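Local coordinates for pheromone cOB1/lipoprotein, YaeC family (Enterococcus faecalis, PDB 4EF1), which probably binds methionine as the lipid-attached substrate-binding protein of an ABC importer, and is also the precursor of the peptide pheromone cOB1, at residues Q59-P62 and F63-A67; S108-V111 and S112-P115; A159-T162 and T163-D166; N213-N216 and V217-V221. One frame throughout, in Å; residues are numbered along the deposited sequence. Where two conformers were deposited one is given.

Contact 1 of 4, residues Q59-P62 and F63-A67; sequences QHVP and FFNEA. With MSE (selenomethionine), chain C.
Phe63 meets the residues before it through a capping bond and through its ring. The capping bond runs from Phe63 N to His60 ND1 at 3.3 Å; the donor is tilted 18° from the imidazole plane. His60 thereby serves as N-cap of helix 61-71, its CG turned in between backbone N and carbonyl carbon (chi1 52°), which folds the imidazole back over the first turn. Backbone bonds from Phe64 N to His60 O, Asn65 N to Val61 O and Glu66 N to Pro62 O start the helix behind the cap.

This junction of strand and helix, where strand 55-60 passes into helix 61-71 of a periplasmic-binding-protein fold, forms one wall of the ligand pocket. The selenium of the bound selenomethionine lies 3.4 Å above the His60 ring plane, over its centre, and its methyl CE sits over the centre of one Phe63 face. Phe63 CB approaches the ligand SE to 3.4 Å. The far nitrogen of His60, NE2, is hydrogen-bonded to Asp113.

Gln59 packs against both phenylalanines. Its OE1 comes in plane to the edge of the Phe63 ring, 3.3 Å from CD1, while its CD meets the edge of Phe64, the amide almost upright to that ring (82°). NE2, 3.6 Å from Phe64 CD1, turns its hydrogen-bonding capacity to Asn45. On the outer side, Val61 CG1 rests against the Asn65 amide.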
loop_
_atom_site.group_PDB
_atom_site.type_symbol
_atom_site.label_atom_id
_atom_site.label_comp_id
_atom_site.label_asym_id
_atom_site.label_seq_id
_atom_site.Cartn_x
_atom_site.Cartn_y
_atom_site.Cartn_z
ATOM N N GLN A 59 -1.669 0.806 -5.871
ATOM C CA GLN A 59 -0.344 0.163 -5.700
ATOM C C GLN A 59 0.810 1.132 -5.583
ATOM O O GLN A 59 0.741 2.244 -6.117
ATOM C CB GLN A 59 -0.057 -0.750 -6.894
ATOM C CG GLN A 59 0.160 -0.068 -8.235
ATOM C CD GLN A 59 0.037 -0.978 -9.453
ATOM O OE1 GLN A 59 0.544 -2.106 -9.461
ATOM N NE2 GLN A 59 -0.653 -0.478 -10.507
ATOM N N HIS A 60 1.891 0.659 -4.949
ATOM C CA HIS A 60 3.163 1.353 -4.887
ATOM C C HIS A 60 4.085 0.866 -5.994
ATOM O O HIS A 60 3.778 -0.121 -6.639
ATOM C CB HIS A 60 3.802 1.259 -3.484
ATOM C CG HIS A 60 3.932 -0.149 -2.909
ATOM N ND1 HIS A 60 4.668 -1.120 -3.506
ATOM C CD2 HIS A 60 3.526 -0.664 -1.688
ATOM C CE1 HIS A 60 4.654 -2.243 -2.739
ATOM N NE2 HIS A 60 3.962 -1.971 -1.626
ATOM N N VAL A 61 5.180 1.582 -6.247
ATOM C CA VAL A 61 6.094 1.309 -7.373
ATOM C C VAL A 61 6.763 -0.071 -7.347
ATOM O O VAL A 61 6.813 -0.741 -8.359
ATOM C CB VAL A 61 7.153 2.436 -7.593
ATOM C CG1 VAL A 61 8.179 2.052 -8.673
ATOM C CG2 VAL A 61 6.455 3.751 -7.993
ATOM N N PRO A 62 7.260 -0.514 -6.178
ATOM C CA PRO A 62 7.819 -1.874 -6.192
ATOM C C PRO A 62 6.790 -2.969 -6.585
ATOM O O PRO A 62 7.117 -3.891 -7.340
ATOM C CB PRO A 62 8.364 -2.030 -4.763
ATOM C CG PRO A 62 8.659 -0.643 -4.308
ATOM C CD PRO A 62 7.565 0.205 -4.924
ATOM N N PHE A 63 5.538 -2.829 -6.134
ATOM C CA PHE A 63 4.502 -3.761 -6.500
ATOM C C PHE A 63 4.227 -3.638 -8.019
ATOM O O PHE A 63 4.124 -4.628 -8.712
ATOM C CB PHE A 63 3.215 -3.487 -5.720
ATOM C CG PHE A 63 2.114 -4.469 -6.019
ATOM C CD1 PHE A 63 1.287 -4.276 -7.095
ATOM C CD2 PHE A 63 1.909 -5.574 -5.204
ATOM C CE1 PHE A 63 0.275 -5.187 -7.396
ATOM C CE2 PHE A 63 0.902 -6.487 -5.484
ATOM C CZ PHE A 63 0.071 -6.293 -6.580
ATOM N N PHE A 64 4.069 -2.388 -8.474
ATOM C CA PHE A 64 3.841 -2.053 -9.896
ATOM C C PHE A 64 4.901 -2.735 -10.793
ATOM O O PHE A 64 4.552 -3.394 -11.813
ATOM C CB PHE A 64 3.861 -0.507 -10.049
ATOM C CG PHE A 64 3.777 0.000 -11.462
ATOM C CD1 PHE A 64 2.555 0.129 -12.095
ATOM C CD2 PHE A 64 4.923 0.398 -12.144
ATOM C CE1 PHE A 64 2.476 0.592 -13.394
ATOM C CE2 PHE A 64 4.855 0.871 -13.444
ATOM C CZ PHE A 64 3.629 0.963 -14.078
ATOM N N ASN A 65 6.173 -2.570 -10.442
ATOM C CA ASN A 65 7.280 -3.150 -11.264
ATOM C C ASN A 65 7.211 -4.681 -11.312
ATOM O O ASN A 65 7.443 -5.313 -12.373
ATOM C CB ASN A 65 8.656 -2.718 -10.740
ATOM C CG ASN A 65 8.947 -1.223 -10.933
ATOM O OD1 ASN A 65 8.274 -0.523 -11.683
ATOM N ND2 ASN A 65 9.937 -0.728 -10.204
ATOM N N GLU A 66 6.924 -5.288 -10.170
ATOM C CA GLU A 66 6.759 -6.754 -10.145
ATOM C C GLU A 66 5.594 -7.210 -11.045
ATOM O O GLU A 66 5.733 -8.175 -11.774
ATOM C CB GLU A 66 6.529 -7.235 -8.740
ATOM C CG GLU A 66 6.293 -8.722 -8.753
ATOM C CD GLU A 66 6.049 -9.239 -7.412
ATOM O OE1 GLU A 66 4.920 -8.992 -6.911
ATOM O OE2 GLU A 66 6.961 -9.899 -6.890
ATOM N N ALA A 67 4.453 -6.513 -10.946
ATOM C CA ALA A 67 3.274 -6.811 -11.721
ATOM C C ALA A 67 3.534 -6.649 -13.230
ATOM O O ALA A 67 3.078 -7.474 -14.023
ATOM C CB ALA A 67 2.079 -5.942 -11.262
HETATM N N MSE C 301 -2.134 0.483 -0.216
HETATM C CA MSE C 301 -1.035 -0.560 -0.128
HETATM C C MSE C 301 0.189 -0.071 0.652
HETATM O O MSE C 301 0.630 1.070 0.451
HETATM O OXT MSE C 301 0.797 -0.849 1.436
HETATM C CB MSE C 301 -0.625 -1.078 -1.506
HETATM C CG MSE C 301 0.357 -2.255 -1.500
HETATM SE SE MSE C 301 1.001 -2.616 -3.277
HETATM C CE MSE C 301 -0.668 -3.308 -4.115
#

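Contact 2 of 4, residues S108-V111 and S112-P115; sequences SSSV and SDWP
One face of the Trp114 indole is packed by Val111, whose CA stands 3.6 Å above the centroid of the five-membered ring and only 5° off its normal, a CH-pi contact. Val111 CG1, anti to its own carbonyl carbon (chi1 -55°), reaches over the same indole to touch the six-membered ring at CH2, 3.6 Å away. At the edge, Trp114 NE1 donates to Ser108 O at 3.0 Å, with the acceptor close to the indole plane and an N-H...O angle of 162°. Together the bond and the valine fix the rotation of the indole. The rings of Phe140 and His154 also meet the indole.

The chain here leaves strand 104-108, makes an ST turn in which Ser108 OG accepts from Ser110 N at 3.1 Å, and passes through a 3-10 turn into helix 114-123. Asp113 N bonds to Ser110 O and Trp114 N to Val111 O.

Water extends this polar network. One water accepts from Ser108 OG and donates to Asp113 OD2; another joins Ser110 OG to the same carboxylate oxygen, 2.8 Å from OD2. A third lies between Ser110 OG and Ser112 N. Asp113 OD2 also takes a bond from Asn176, and OD1 forms a salt bridge with Arg116; these positive or polar neighbours would probably favour a charged carboxylate.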
loop_
_atom_site.group_PDB
_atom_site.type_symbol
_atom_site.label_atom_id
_atom_site.label_comp_id
_atom_site.label_asym_id
_atom_site.label_seq_id
_atom_site.Cartn_x
_atom_site.Cartn_y
_atom_site.Cartn_z
ATOM N N SER A 108 1.848 -11.090 4.058
ATOM C CA SER A 108 1.199 -11.567 2.825
ATOM C C SER A 108 2.214 -12.216 1.855
ATOM O O SER A 108 3.420 -12.137 2.059
ATOM C CB SER A 108 0.457 -10.446 2.090
ATOM O OG SER A 108 1.342 -9.719 1.283
ATOM N N SER A 109 1.703 -12.846 0.805
ATOM C CA SER A 109 2.518 -13.423 -0.269
ATOM C C SER A 109 3.094 -12.385 -1.249
ATOM O O SER A 109 3.808 -12.765 -2.183
ATOM C CB SER A 109 1.655 -14.411 -1.064
ATOM O OG SER A 109 0.479 -13.735 -1.505
ATOM N N SER A 110 2.797 -11.104 -1.048
ATOM C CA SER A 110 3.245 -10.051 -1.937
ATOM C C SER A 110 4.696 -9.723 -1.597
ATOM O O SER A 110 4.975 -9.047 -0.612
ATOM C CB SER A 110 2.349 -8.808 -1.851
ATOM O OG SER A 110 2.761 -7.780 -2.761
ATOM N N VAL A 111 5.614 -10.210 -2.456
ATOM C CA VAL A 111 7.052 -10.162 -2.177
ATOM C C VAL A 111 7.598 -8.749 -2.050
ATOM O O VAL A 111 8.545 -8.494 -1.274
ATOM C CB VAL A 111 7.883 -11.005 -3.216
ATOM C CG1 VAL A 111 7.410 -12.459 -3.299
ATOM C CG2 VAL A 111 7.805 -10.404 -4.569
ATOM N N SER A 112 6.994 -7.806 -2.773
ATOM C CA SER A 112 7.453 -6.434 -2.699
ATOM C C SER A 112 7.202 -5.748 -1.330
ATOM O O SER A 112 7.789 -4.704 -1.082
ATOM C CB SER A 112 6.950 -5.591 -3.867
ATOM O OG SER A 112 5.562 -5.393 -3.847
ATOM N N ASP A 113 6.343 -6.305 -0.467
ATOM C CA ASP A 113 6.143 -5.784 0.903
ATOM C C ASP A 113 7.068 -6.468 1.919
ATOM O O ASP A 113 7.110 -6.063 3.070
ATOM C CB ASP A 113 4.690 -5.966 1.379
ATOM C CG ASP A 113 3.720 -4.952 0.782
ATOM O OD1 ASP A 113 4.137 -3.814 0.467
ATOM O OD2 ASP A 113 2.518 -5.279 0.679
ATOM N N TRP A 114 7.772 -7.508 1.507
ATOM C CA TRP A 114 8.660 -8.245 2.439
ATOM C C TRP A 114 9.733 -7.400 3.055
ATOM O O TRP A 114 9.953 -7.521 4.245
ATOM C CB TRP A 114 9.273 -9.496 1.809
ATOM C CG TRP A 114 8.255 -10.554 1.441
ATOM C CD1 TRP A 114 6.883 -10.554 1.678
ATOM C CD2 TRP A 114 8.522 -11.842 0.821
ATOM N NE1 TRP A 114 6.309 -11.708 1.248
ATOM C CE2 TRP A 114 7.228 -12.518 0.709
ATOM C CE3 TRP A 114 9.656 -12.474 0.344
ATOM C CZ2 TRP A 114 7.111 -13.776 0.164
ATOM C CZ3 TRP A 114 9.526 -13.719 -0.230
ATOM C CH2 TRP A 114 8.281 -14.356 -0.333
ATOM N N PRO A 115 10.393 -6.529 2.260
ATOM C CA PRO A 115 11.379 -5.638 2.847
ATOM C C PRO A 115 10.878 -4.717 3.971
ATOM O O PRO A 115 11.688 -4.261 4.794
ATOM C CB PRO A 115 11.850 -4.804 1.654
ATOM C CG PRO A 115 11.661 -5.689 0.457
ATOM C CD PRO A 115 10.355 -6.378 0.783
HETATM O O HOH W 1 1.098 -7.277 2.062
HETATM O O HOH W 2 4.551 -7.843 -4.502
HETATM O O HOH W 3 1.436 -5.708 -1.839
#

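Contact 3 of 4, residues A159-T162 and T163-D166; sequences AIMT and TLYD
Met161, present as selenomethionine, bends twice beyond CG (chi2 -49°, chi3 -61°), curling its methyl round toward Leu164 one turn on. Leu164 answers with CG anti to its carbonyl carbon (chi1 -70°), so that its CD1 branch swings toward the bent chain. The two meet obliquely, Met161 CE lying 3.9 Å from Leu164 CD1 and SE scarcely farther, an apolar contact three residues apart along one flank of the helix. Ile160 adds a looser touch, its CD1 4.3 Å from Leu164 CG.

The backbone beneath is the opening of helix 161-166. Ile160 O takes Leu164 N at 3.2 Å and accepts a weak, strongly bent bond from Thr163 N as well. Tyr165 N and Asp166 N follow with bonds to Met161 O and Thr162 O. Thr162 O, besides serving Asp166 N, lies near the plane of the Tyr165 ring at its edge, 4.0 Å from CD2, and 3.4 Å from Asp166 CB.

On the opposite flank a water lies 2.7 Å from Thr162 OG1 and makes a weak, long bond with Thr163 OG1. Asp166 OD1 is paired by a salt bridge with Lys91.

This short helix follows strand 151-156 and precedes strand 172-175 in the five-stranded mixed sheet. Met161 packs onto Tyr106 and Ser108 of strand 104-108, Val173 and Ser156, Leu164 onto Tyr106 and Ser156, and Thr162 and Tyr165 onto Ile175, so the helix packs over three neighbouring parallel strands, 151-156, 104-108 and 172-175.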
loop_
_atom_site.group_PDB
_atom_site.type_symbol
_atom_site.label_atom_id
_atom_site.label_comp_id
_atom_site.label_asym_id
_atom_site.label_seq_id
_atom_site.Cartn_x
_atom_site.Cartn_y
_atom_site.Cartn_z
ATOM N N ALA A 159 -5.485 -9.517 1.032
ATOM C CA ALA A 159 -6.878 -9.294 1.474
ATOM C C ALA A 159 -7.288 -10.130 2.704
ATOM O O ALA A 159 -8.308 -9.854 3.309
ATOM C CB ALA A 159 -7.836 -9.561 0.322
ATOM N N ILE A 160 -6.528 -11.155 3.090
ATOM C CA ILE A 160 -6.964 -11.951 4.255
ATOM C C ILE A 160 -6.136 -11.685 5.530
ATOM O O ILE A 160 -6.405 -12.282 6.566
ATOM C CB ILE A 160 -7.086 -13.475 3.974
ATOM C CG1 ILE A 160 -5.733 -14.197 4.090
ATOM C CG2 ILE A 160 -7.834 -13.757 2.658
ATOM C CD1 ILE A 160 -5.838 -15.613 4.604
HETATM N N MSE A 161 -5.216 -10.733 5.487
HETATM C CA MSE A 161 -4.319 -10.494 6.615
HETATM C C MSE A 161 -5.103 -10.014 7.835
HETATM O O MSE A 161 -4.743 -10.368 8.959
HETATM C CB MSE A 161 -3.190 -9.525 6.264
HETATM C CG MSE A 161 -2.366 -9.940 5.042
HETATM SE SE MSE A 161 -1.772 -11.760 5.056
HETATM C CE MSE A 161 -0.715 -11.675 6.675
ATOM N N THR A 162 -6.157 -9.217 7.625
ATOM C CA THR A 162 -7.015 -8.814 8.726
ATOM C C THR A 162 -7.742 -9.995 9.382
ATOM O O THR A 162 -8.023 -9.969 10.594
ATOM C CB THR A 162 -8.024 -7.724 8.320
ATOM O OG1 THR A 162 -8.863 -8.182 7.251
ATOM C CG2 THR A 162 -7.274 -6.421 7.893
ATOM N N THR A 163 -8.053 -11.022 8.608
ATOM C CA THR A 163 -8.646 -12.252 9.166
ATOM C C THR A 163 -7.666 -12.981 10.083
ATOM O O THR A 163 -8.033 -13.400 11.180
ATOM C CB THR A 163 -9.152 -13.164 8.036
ATOM O OG1 THR A 163 -10.085 -12.400 7.270
ATOM C CG2 THR A 163 -9.823 -14.446 8.564
ATOM N N LEU A 164 -6.429 -13.138 9.619
ATOM C CA LEU A 164 -5.386 -13.757 10.433
ATOM C C LEU A 164 -5.204 -13.010 11.781
ATOM O O LEU A 164 -5.090 -13.638 12.837
ATOM C CB LEU A 164 -4.069 -13.823 9.666
ATOM C CG LEU A 164 -4.097 -14.831 8.502
ATOM C CD1 LEU A 164 -2.854 -14.728 7.653
ATOM C CD2 LEU A 164 -4.306 -16.247 8.993
ATOM N N TYR A 165 -5.207 -11.691 11.716
ATOM C CA TYR A 165 -5.120 -10.860 12.902
ATOM C C TYR A 165 -6.309 -11.100 13.836
ATOM O O TYR A 165 -6.115 -11.338 15.047
ATOM C CB TYR A 165 -5.038 -9.371 12.498
ATOM C CG TYR A 165 -5.360 -8.403 13.608
ATOM C CD1 TYR A 165 -4.419 -8.113 14.606
ATOM C CD2 TYR A 165 -6.622 -7.794 13.678
ATOM C CE1 TYR A 165 -4.725 -7.220 15.644
ATOM C CE2 TYR A 165 -6.938 -6.920 14.706
ATOM C CZ TYR A 165 -5.989 -6.644 15.691
ATOM O OH TYR A 165 -6.307 -5.770 16.664
ATOM N N ASP A 166 -7.518 -11.060 13.268
ATOM C CA ASP A 166 -8.742 -11.234 14.050
ATOM C C ASP A 166 -8.802 -12.657 14.692
ATOM O O ASP A 166 -9.199 -12.790 15.841
ATOM C CB ASP A 166 -9.999 -10.859 13.244
ATOM C CG ASP A 166 -11.168 -10.458 14.141
ATOM O OD1 ASP A 166 -10.981 -9.580 15.015
ATOM O OD2 ASP A 166 -12.279 -11.005 13.961
HETATM O O HOH W 4 -10.938 -9.290 8.540
#

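Contact 4 of 4, residues N213-N216 and V217-V221; sequences NNEN and VKKLV
Asn214 OD1 is gripped by two backbone N-H groups of the helix that follows. The sounder bond comes from Val217 N at 3.0 Å, lying in the plane of the amide carbonyl and on a lone pair; the one from Asn216 N, 2.9 Å away, is weak because its N-H...O angle is only 118°. With CG anti to the backbone N (chi1 -177°), the amide turns back over the first turn and presents its oxygen to these donors. Val217 crosses the Asn214 side chain at about a right angle, its CG2 3.7 Å from OD1.

Further along, Lys219 extends beyond CG, slanting over Glu215 and running beside Asn216. Its CE lies 3.9 Å from Glu215 CD, a glancing contact of aliphatic chain with carboxylate; the charged ends stay 4.3 Å apart (Glu215 OE1 to Lys219 NZ), too far for a salt bridge. Asn216 points the same way as the lysine, with OD1 3.8 Å from Lys219 CD. The ammonium group finds its hydrogen bond at Glu29 O.

Lys218 N, Lys219 N and Leu220 N bond to the carbonyls of Asn214, Glu215 and Asn216. Val217, Leu220 and Val221 face inward against the six-stranded sheet, on residues including Leu6, Val8 and Val207. This is a classic asparagine N-cap, opening helix 215-225 where it packs on the mixed sheet of an alpha/beta lobe.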
loop_
_atom_site.group_PDB
_atom_site.type_symbol
_atom_site.label_atom_id
_atom_site.label_comp_id
_atom_site.label_asym_id
_atom_site.label_seq_id
_atom_site.Cartn_x
_atom_site.Cartn_y
_atom_site.Cartn_z
ATOM N N ASN A 213 0.501 10.590 -21.667
ATOM C CA ASN A 213 0.354 12.045 -21.746
ATOM C C ASN A 213 -1.080 12.536 -21.674
ATOM O O ASN A 213 -1.340 13.653 -22.058
ATOM C CB ASN A 213 0.995 12.554 -23.038
ATOM C CG ASN A 213 2.425 12.083 -23.195
ATOM O OD1 ASN A 213 3.194 12.094 -22.236
ATOM N ND2 ASN A 213 2.796 11.675 -24.415
ATOM N N ASN A 214 -1.988 11.730 -21.138
ATOM C CA ASN A 214 -3.391 12.081 -21.103
ATOM C C ASN A 214 -3.558 13.250 -20.165
ATOM O O ASN A 214 -3.122 13.181 -19.022
ATOM C CB ASN A 214 -4.227 10.904 -20.633
ATOM C CG ASN A 214 -5.696 11.203 -20.655
ATOM O OD1 ASN A 214 -6.211 11.844 -19.737
ATOM N ND2 ASN A 214 -6.403 10.716 -21.700
ATOM N N GLU A 215 -4.131 14.337 -20.678
ATOM C CA GLU A 215 -4.289 15.596 -19.933
ATOM C C GLU A 215 -5.212 15.430 -18.750
ATOM O O GLU A 215 -5.013 16.072 -17.692
ATOM C CB GLU A 215 -4.862 16.680 -20.855
ATOM C CG GLU A 215 -5.018 18.071 -20.246
ATOM C CD GLU A 215 -5.926 18.995 -21.062
ATOM O OE1 GLU A 215 -6.853 18.506 -21.757
ATOM O OE2 GLU A 215 -5.732 20.226 -20.999
ATOM N N ASN A 216 -6.238 14.596 -18.902
ATOM C CA ASN A 216 -7.207 14.398 -17.805
ATOM C C ASN A 216 -6.624 13.642 -16.631
ATOM O O ASN A 216 -6.969 13.910 -15.477
ATOM C CB ASN A 216 -8.499 13.765 -18.291
ATOM C CG ASN A 216 -9.357 14.736 -19.113
ATOM O OD1 ASN A 216 -9.178 15.959 -19.061
ATOM N ND2 ASN A 216 -10.312 14.188 -19.848
ATOM N N VAL A 217 -5.733 12.701 -16.926
ATOM C CA VAL A 217 -4.993 12.003 -15.879
ATOM C C VAL A 217 -4.130 13.004 -15.103
ATOM O O VAL A 217 -4.059 12.918 -13.881
ATOM C CB VAL A 217 -4.130 10.848 -16.456
ATOM C CG1 VAL A 217 -3.206 10.284 -15.395
ATOM C CG2 VAL A 217 -5.066 9.739 -16.932
ATOM N N LYS A 218 -3.484 13.919 -15.832
ATOM C CA LYS A 218 -2.641 14.945 -15.219
ATOM C C LYS A 218 -3.475 15.884 -14.337
ATOM O O LYS A 218 -3.046 16.253 -13.274
ATOM C CB LYS A 218 -1.814 15.690 -16.267
ATOM C CG LYS A 218 -0.751 14.756 -16.873
ATOM C CD LYS A 218 0.329 15.406 -17.727
ATOM C CE LYS A 218 -0.158 16.063 -19.002
ATOM N NZ LYS A 218 0.989 16.294 -19.925
ATOM N N LYS A 219 -4.668 16.226 -14.779
ATOM C CA LYS A 219 -5.571 17.080 -13.973
ATOM C C LYS A 219 -5.888 16.400 -12.644
ATOM O O LYS A 219 -5.876 17.042 -11.591
ATOM C CB LYS A 219 -6.876 17.374 -14.745
ATOM C CG LYS A 219 -6.761 18.481 -15.787
ATOM C CD LYS A 219 -8.028 18.567 -16.616
ATOM C CE LYS A 219 -7.859 19.560 -17.721
ATOM N NZ LYS A 219 -9.185 19.702 -18.375
ATOM N N LEU A 220 -6.164 15.097 -12.718
ATOM C CA LEU A 220 -6.429 14.274 -11.544
ATOM C C LEU A 220 -5.274 14.239 -10.604
ATOM O O LEU A 220 -5.452 14.453 -9.430
ATOM C CB LEU A 220 -6.792 12.834 -11.914
ATOM C CG LEU A 220 -7.021 11.837 -10.759
ATOM C CD1 LEU A 220 -8.132 12.268 -9.807
ATOM C CD2 LEU A 220 -7.341 10.518 -11.417
ATOM N N VAL A 221 -4.081 13.957 -11.114
ATOM C CA VAL A 221 -2.891 13.943 -10.257
ATOM C C VAL A 221 -2.666 15.276 -9.553
ATOM O O VAL A 221 -2.305 15.293 -8.392
ATOM C CB VAL A 221 -1.606 13.495 -11.037
ATOM C CG1 VAL A 221 -0.352 13.620 -10.159
ATOM C CG2 VAL A 221 -1.776 12.071 -11.531
#

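Contacts 1 and 2 meet beside the ligand pocket, their centres 11 Å apart, and are joined directly by the probable hydrogen bond His60 NE2 to Asp113 OD1, 2.8 Å. Phe63 also packs on Ser110 and Ser112, its CD2 3.4 Å from Ser110 OG. The ligand rests on His60 and Phe63 of contact 1, with the Asp113 side chain about 4 Å away. Contact 3 backs contact 2: Met161 CE lies 3.7 Å from Ser108 N, and the Met161 side chain is about 10 Å from the ligand. Contact 4 is remote, its nearest atoms about 11 Å from contact 1 and its centre 35 Å from that of contact 3.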